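Local atomic coordinates of bradavidin 2 (Bradyrhizobium japonicum, PDB entry 4GGT), a protein that probably binds biotin, as a secreted bacterial member of the avidin family. Residues L10-E23 / I26-N40. Numbering follows the deposited sequence.
Sequences LPAPSYWKNERGSE and IWSANSGTIQGTFTN
S14 OG lies 3.5 Å from both I26 CB and I26 CG1, and two polar groups grip it there: it donates to P11 O (2.6 Å), from above that carbonyl plane, and accepts a hydrogen bond from W16 NE1, with OG close to the plane of the indole. With OG placed between the backbone N and the carbonyl carbon (chi1 58°), the buried hydroxyl joins the residues leading into strand 14-17 to the tryptophan within it. An alanine here would remove the hydroxyl, and the indole N-H and the P11 carbonyl would probably each lose this mate. The backbones of S14 and I26 form an antiparallel hydrogen-bonded pair, in which I26 N to S14 O (2.8 Å) is nearly straight at 172°. On the sheet face that carries the S14 side chain, I26 spreads its branches: CG1 meets the W16 indole obliquely, while CG2 reaches L10 CD2 tip to tip at 3.8 Å and also touches A12 CB. L10 CD2 continues to A29 and I34. Farther along, E23 and T39 form a second hydrogen-bonded pair, with E23 N to T39 O at 2.9 Å. E23 O also sits over one face of the F38 ring, and S22 CB packs against F38 CZ at 3.5 Å. Together the pairs join the three successive antiparallel strands 14-17, 23-28 and 33-39, part of the eight-stranded up-and-down barrel of the avidin fold, with N18 and N40, seen to bind biotin, just past the ends of strands 14-17 and 33-39.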
loop_
_atom_site.group_PDB
_atom_site.type_symbol
_atom_site.label_atom_id
_atom_site.label_comp_id
_atom_site.label_asym_id
_atom_site.label_seq_id
_atom_site.Cartn_x
_atom_site.Cartn_y
_atom_site.Cartn_z
ATOM N N LEU A 10 7.067 9.808 -8.567
ATOM C CA LEU A 10 7.472 8.852 -7.487
ATOM C C LEU A 10 8.970 8.524 -7.511
ATOM O O LEU A 10 9.424 7.800 -8.401
ATOM C CB LEU A 10 6.617 7.568 -7.557
ATOM C CG LEU A 10 6.829 6.482 -6.495
ATOM C CD1 LEU A 10 6.663 7.014 -5.063
ATOM C CD2 LEU A 10 5.902 5.276 -6.746
ATOM N N PRO A 11 9.745 9.034 -6.523
ATOM C CA PRO A 11 11.164 8.677 -6.496
ATOM C C PRO A 11 11.332 7.179 -6.297
ATOM O O PRO A 11 10.526 6.539 -5.588
ATOM C CB PRO A 11 11.715 9.421 -5.277
ATOM C CG PRO A 11 10.698 10.446 -4.943
ATOM C CD PRO A 11 9.375 9.896 -5.384
ATOM N N ALA A 12 12.377 6.643 -6.912
ATOM C CA ALA A 12 12.651 5.209 -6.895
ATOM C C ALA A 12 14.142 4.973 -7.109
ATOM O O ALA A 12 14.734 5.597 -7.991
ATOM C CB ALA A 12 11.825 4.492 -7.945
ATOM N N PRO A 13 14.754 4.099 -6.280
ATOM C CA PRO A 13 14.058 3.475 -5.156
ATOM C C PRO A 13 13.733 4.438 -4.032
ATOM O O PRO A 13 14.348 5.509 -3.889
ATOM C CB PRO A 13 15.033 2.379 -4.682
ATOM C CG PRO A 13 16.043 2.258 -5.809
ATOM C CD PRO A 13 16.138 3.596 -6.400
ATOM N N SER A 14 12.751 4.072 -3.218
ATOM C CA SER A 14 12.432 4.885 -2.069
ATOM C C SER A 14 11.714 4.001 -1.095
ATOM O O SER A 14 11.314 2.886 -1.444
ATOM C CB SER A 14 11.571 6.092 -2.464
ATOM O OG SER A 14 10.375 5.697 -3.100
ATOM N N TYR A 15 11.585 4.484 0.128
ATOM C CA TYR A 15 11.027 3.680 1.198
ATOM C C TYR A 15 10.140 4.576 2.069
ATOM O O TYR A 15 10.566 5.658 2.489
ATOM C CB TYR A 15 12.175 3.065 1.981
ATOM C CG TYR A 15 11.791 2.289 3.205
ATOM C CD1 TYR A 15 11.152 1.064 3.102
ATOM C CD2 TYR A 15 12.100 2.767 4.462
ATOM C CE1 TYR A 15 10.812 0.330 4.236
ATOM C CE2 TYR A 15 11.773 2.050 5.597
ATOM C CZ TYR A 15 11.131 0.830 5.471
ATOM O OH TYR A 15 10.811 0.133 6.611
ATOM N N TRP A 16 8.907 4.119 2.313
ATOM C CA TRP A 16 7.882 4.913 2.969
ATOM C C TRP A 16 7.195 4.085 4.047
ATOM O O TRP A 16 7.067 2.857 3.921
ATOM C CB TRP A 16 6.814 5.360 1.966
ATOM C CG TRP A 16 7.323 6.042 0.687
ATOM C CD1 TRP A 16 8.048 5.480 -0.308
ATOM C CD2 TRP A 16 7.079 7.405 0.292
ATOM N NE1 TRP A 16 8.295 6.407 -1.311
ATOM C CE2 TRP A 16 7.716 7.598 -0.957
ATOM C CE3 TRP A 16 6.397 8.481 0.883
ATOM C CZ2 TRP A 16 7.695 8.823 -1.627
ATOM C CZ3 TRP A 16 6.362 9.699 0.212
ATOM C CH2 TRP A 16 7.003 9.861 -1.030
ATOM N N LYS A 17 6.738 4.754 5.097
ATOM C CA LYS A 17 5.974 4.092 6.160
ATOM C C LYS A 17 4.751 4.898 6.524
ATOM O O LYS A 17 4.801 6.122 6.501
ATOM C CB LYS A 17 6.829 3.887 7.416
ATOM C CG LYS A 17 7.952 2.860 7.197
ATOM C CD LYS A 17 8.895 2.729 8.392
ATOM C CE LYS A 17 8.166 2.392 9.661
ATOM N NZ LYS A 17 9.139 2.061 10.762
ATOM N N ASN A 18 3.654 4.221 6.884
ATOM C CA ASN A 18 2.448 4.944 7.305
ATOM C C ASN A 18 2.428 4.990 8.826
ATOM O O ASN A 18 3.331 4.458 9.454
ATOM C CB ASN A 18 1.162 4.342 6.694
ATOM C CG ASN A 18 0.859 2.932 7.187
ATOM O OD1 ASN A 18 1.484 2.458 8.119
ATOM N ND2 ASN A 18 -0.100 2.243 6.528
ATOM N N GLU A 19 1.408 5.620 9.395
ATOM C CA GLU A 19 1.385 5.860 10.831
ATOM C C GLU A 19 1.210 4.570 11.636
ATOM O O GLU A 19 1.582 4.534 12.813
ATOM C CB GLU A 19 0.352 6.963 11.209
ATOM C CG GLU A 19 -1.034 6.830 10.538
ATOM C CD GLU A 19 -1.133 7.491 9.142
ATOM O OE1 GLU A 19 -1.349 8.743 9.044
ATOM O OE2 GLU A 19 -1.055 6.737 8.149
ATOM N N ARG A 20 0.707 3.506 10.995
ATOM C CA ARG A 20 0.549 2.182 11.628
ATOM C C ARG A 20 1.836 1.327 11.540
ATOM O O ARG A 20 1.866 0.202 12.054
ATOM C CB ARG A 20 -0.606 1.393 10.967
ATOM C CG ARG A 20 -1.890 2.181 10.686
ATOM C CD ARG A 20 -2.848 1.383 9.795
ATOM N NE ARG A 20 -3.548 2.221 8.816
ATOM C CZ ARG A 20 -4.779 2.724 8.959
ATOM N NH1 ARG A 20 -5.507 2.491 10.056
ATOM N NH2 ARG A 20 -5.289 3.470 7.991
ATOM N N GLY A 21 2.864 1.829 10.845
ATOM C CA GLY A 21 4.133 1.121 10.690
ATOM C C GLY A 21 4.255 0.148 9.523
ATOM O O GLY A 21 5.208 -0.644 9.456
ATOM N N SER A 22 3.281 0.177 8.626
ATOM C CA SER A 22 3.370 -0.591 7.384
ATOM C C SER A 22 4.439 0.022 6.494
ATOM O O SER A 22 4.673 1.223 6.567
ATOM C CB SER A 22 2.011 -0.624 6.688
ATOM O OG SER A 22 1.131 -1.462 7.443
ATOM N N GLU A 23 5.118 -0.829 5.728
ATOM C CA GLU A 23 6.261 -0.425 4.914
ATOM C C GLU A 23 5.934 -0.538 3.441
ATOM O O GLU A 23 5.394 -1.551 2.992
ATOM C CB GLU A 23 7.427 -1.401 5.129
ATOM C CG GLU A 23 8.138 -1.379 6.497
ATOM C CD GLU A 23 9.207 -2.454 6.497
ATOM O OE1 GLU A 23 8.854 -3.647 6.574
ATOM O OE2 GLU A 23 10.402 -2.113 6.360
ATOM N N ILE A 26 9.691 1.077 -2.807
ATOM C CA ILE A 26 9.480 1.301 -4.222
ATOM C C ILE A 26 10.755 0.965 -4.947
ATOM O O ILE A 26 11.811 1.559 -4.677
ATOM C CB ILE A 26 9.093 2.784 -4.528
ATOM C CG1 ILE A 26 7.890 3.240 -3.687
ATOM C CG2 ILE A 26 8.825 2.960 -6.008
ATOM C CD1 ILE A 26 6.565 2.505 -4.014
ATOM N N TRP A 27 10.683 -0.033 -5.822
ATOM C CA TRP A 27 11.852 -0.452 -6.610
ATOM C C TRP A 27 12.070 0.452 -7.821
ATOM O O TRP A 27 13.204 0.868 -8.131
ATOM C CB TRP A 27 11.659 -1.893 -7.077
ATOM C CG TRP A 27 11.777 -2.864 -5.930
ATOM C CD1 TRP A 27 10.766 -3.332 -5.122
ATOM C CD2 TRP A 27 12.984 -3.466 -5.447
ATOM N NE1 TRP A 27 11.278 -4.180 -4.174
ATOM C CE2 TRP A 27 12.635 -4.284 -4.348
ATOM C CE3 TRP A 27 14.337 -3.398 -5.841
ATOM C CZ2 TRP A 27 13.580 -5.043 -3.645
ATOM C CZ3 TRP A 27 15.278 -4.150 -5.135
ATOM C CH2 TRP A 27 14.890 -4.962 -4.047
ATOM N N SER A 28 10.976 0.727 -8.512
ATOM C CA SER A 28 10.973 1.474 -9.755
ATOM C C SER A 28 9.577 2.001 -10.025
ATOM O O SER A 28 8.583 1.512 -9.455
ATOM C CB SER A 28 11.482 0.631 -10.945
ATOM O OG SER A 28 10.675 -0.502 -11.181
ATOM N N ALA A 29 9.511 3.034 -10.866
ATOM C CA ALA A 29 8.237 3.607 -11.272
ATOM C C ALA A 29 8.345 4.158 -12.683
ATOM O O ALA A 29 7.776 5.216 -12.998
ATOM C CB ALA A 29 7.820 4.688 -10.319
ATOM N N ASN A 30 9.070 3.426 -13.523
ATOM C CA ASN A 30 9.358 3.878 -14.881
ATOM C C ASN A 30 8.206 3.592 -15.841
ATOM O O ASN A 30 7.548 2.525 -15.780
ATOM C CB ASN A 30 10.676 3.299 -15.388
ATOM C CG ASN A 30 10.558 1.852 -15.784
ATOM O OD1 ASN A 30 10.864 1.487 -16.923
ATOM N ND2 ASN A 30 10.085 1.018 -14.862
ATOM N N SER A 31 7.966 4.573 -16.710
ATOM C CA SER A 31 6.755 4.644 -17.524
ATOM C C SER A 31 5.509 4.511 -16.636
ATOM O O SER A 31 4.540 3.840 -16.995
ATOM C CB SER A 31 6.790 3.613 -18.665
ATOM O OG SER A 31 7.910 3.850 -19.522
ATOM N N GLY A 32 5.585 5.128 -15.455
ATOM C CA GLY A 32 4.451 5.270 -14.539
ATOM C C GLY A 32 3.805 3.981 -14.071
ATOM O O GLY A 32 2.631 3.963 -13.693
ATOM N N THR A 33 4.552 2.887 -14.142
ATOM C CA THR A 33 4.090 1.632 -13.559
ATOM C C THR A 33 4.853 1.463 -12.264
ATOM O O THR A 33 6.089 1.513 -12.262
ATOM C CB THR A 33 4.387 0.448 -14.472
ATOM O OG1 THR A 33 5.747 0.548 -14.902
ATOM C CG2 THR A 33 3.489 0.487 -15.692
ATOM N N ILE A 34 4.155 1.276 -11.151
ATOM C CA ILE A 34 4.923 1.157 -9.913
ATOM C C ILE A 34 5.229 -0.300 -9.574
ATOM O O ILE A 34 4.342 -1.154 -9.603
ATOM C CB ILE A 34 4.410 2.053 -8.698
ATOM C CG1 ILE A 34 4.093 1.240 -7.444
ATOM C CG2 ILE A 34 3.359 3.091 -9.088
ATOM C CD1 ILE A 34 5.277 1.046 -6.589
ATOM N N GLN A 35 6.510 -0.569 -9.323
ATOM C CA GLN A 35 6.964 -1.884 -8.850
ATOM C C GLN A 35 7.395 -1.684 -7.410
ATOM O O GLN A 35 8.384 -0.974 -7.131
ATOM C CB GLN A 35 8.147 -2.349 -9.665
ATOM C CG GLN A 35 8.585 -3.759 -9.378
ATOM C CD GLN A 35 9.902 -4.116 -10.047
ATOM O OE1 GLN A 35 10.639 -3.245 -10.569
ATOM N NE2 GLN A 35 10.210 -5.408 -10.047
ATOM N N GLY A 36 6.659 -2.290 -6.492
ATOM C CA GLY A 36 6.946 -2.077 -5.074
ATOM C C GLY A 36 6.759 -3.326 -4.229
ATOM O O GLY A 36 6.315 -4.362 -4.724
ATOM N N THR A 37 7.105 -3.216 -2.959
ATOM C CA THR A 37 6.921 -4.313 -1.993
ATOM C C THR A 37 6.288 -3.714 -0.753
ATOM O O THR A 37 6.749 -2.700 -0.271
ATOM C CB THR A 37 8.296 -4.957 -1.640
ATOM O OG1 THR A 37 8.855 -5.529 -2.827
ATOM C CG2 THR A 37 8.143 -6.021 -0.577
ATOM N N PHE A 38 5.264 -4.351 -0.202
ATOM C CA PHE A 38 4.551 -3.750 0.892
ATOM C C PHE A 38 4.531 -4.779 2.002
ATOM O O PHE A 38 4.269 -5.968 1.739
ATOM C CB PHE A 38 3.113 -3.481 0.472
ATOM C CG PHE A 38 2.288 -2.802 1.521
ATOM C CD1 PHE A 38 2.189 -1.397 1.558
ATOM C CD2 PHE A 38 1.636 -3.552 2.491
ATOM C CE1 PHE A 38 1.407 -0.782 2.544
ATOM C CE2 PHE A 38 0.866 -2.956 3.470
ATOM C CZ PHE A 38 0.748 -1.558 3.507
ATOM N N THR A 39 4.795 -4.344 3.210
ATOM C CA THR A 39 4.578 -5.259 4.333
ATOM C C THR A 39 3.842 -4.630 5.499
ATOM O O THR A 39 4.135 -3.531 5.910
ATOM C CB THR A 39 5.792 -6.242 4.630
ATOM O OG1 THR A 39 5.927 -6.607 6.039
ATOM C CG2 THR A 39 7.076 -5.878 3.935
ATOM N N ASN A 40 2.781 -5.308 5.917
ATOM C CA ASN A 40 1.926 -4.876 7.002
ATOM C C ASN A 40 2.588 -5.359 8.281
ATOM O O ASN A 40 3.263 -6.389 8.270
ATOM C CB ASN A 40 0.537 -5.530 6.823
ATOM C CG ASN A 40 -0.398 -5.275 7.983
ATOM O OD1 ASN A 40 -1.268 -4.398 7.926
ATOM N ND2 ASN A 40 -0.223 -6.040 9.053
#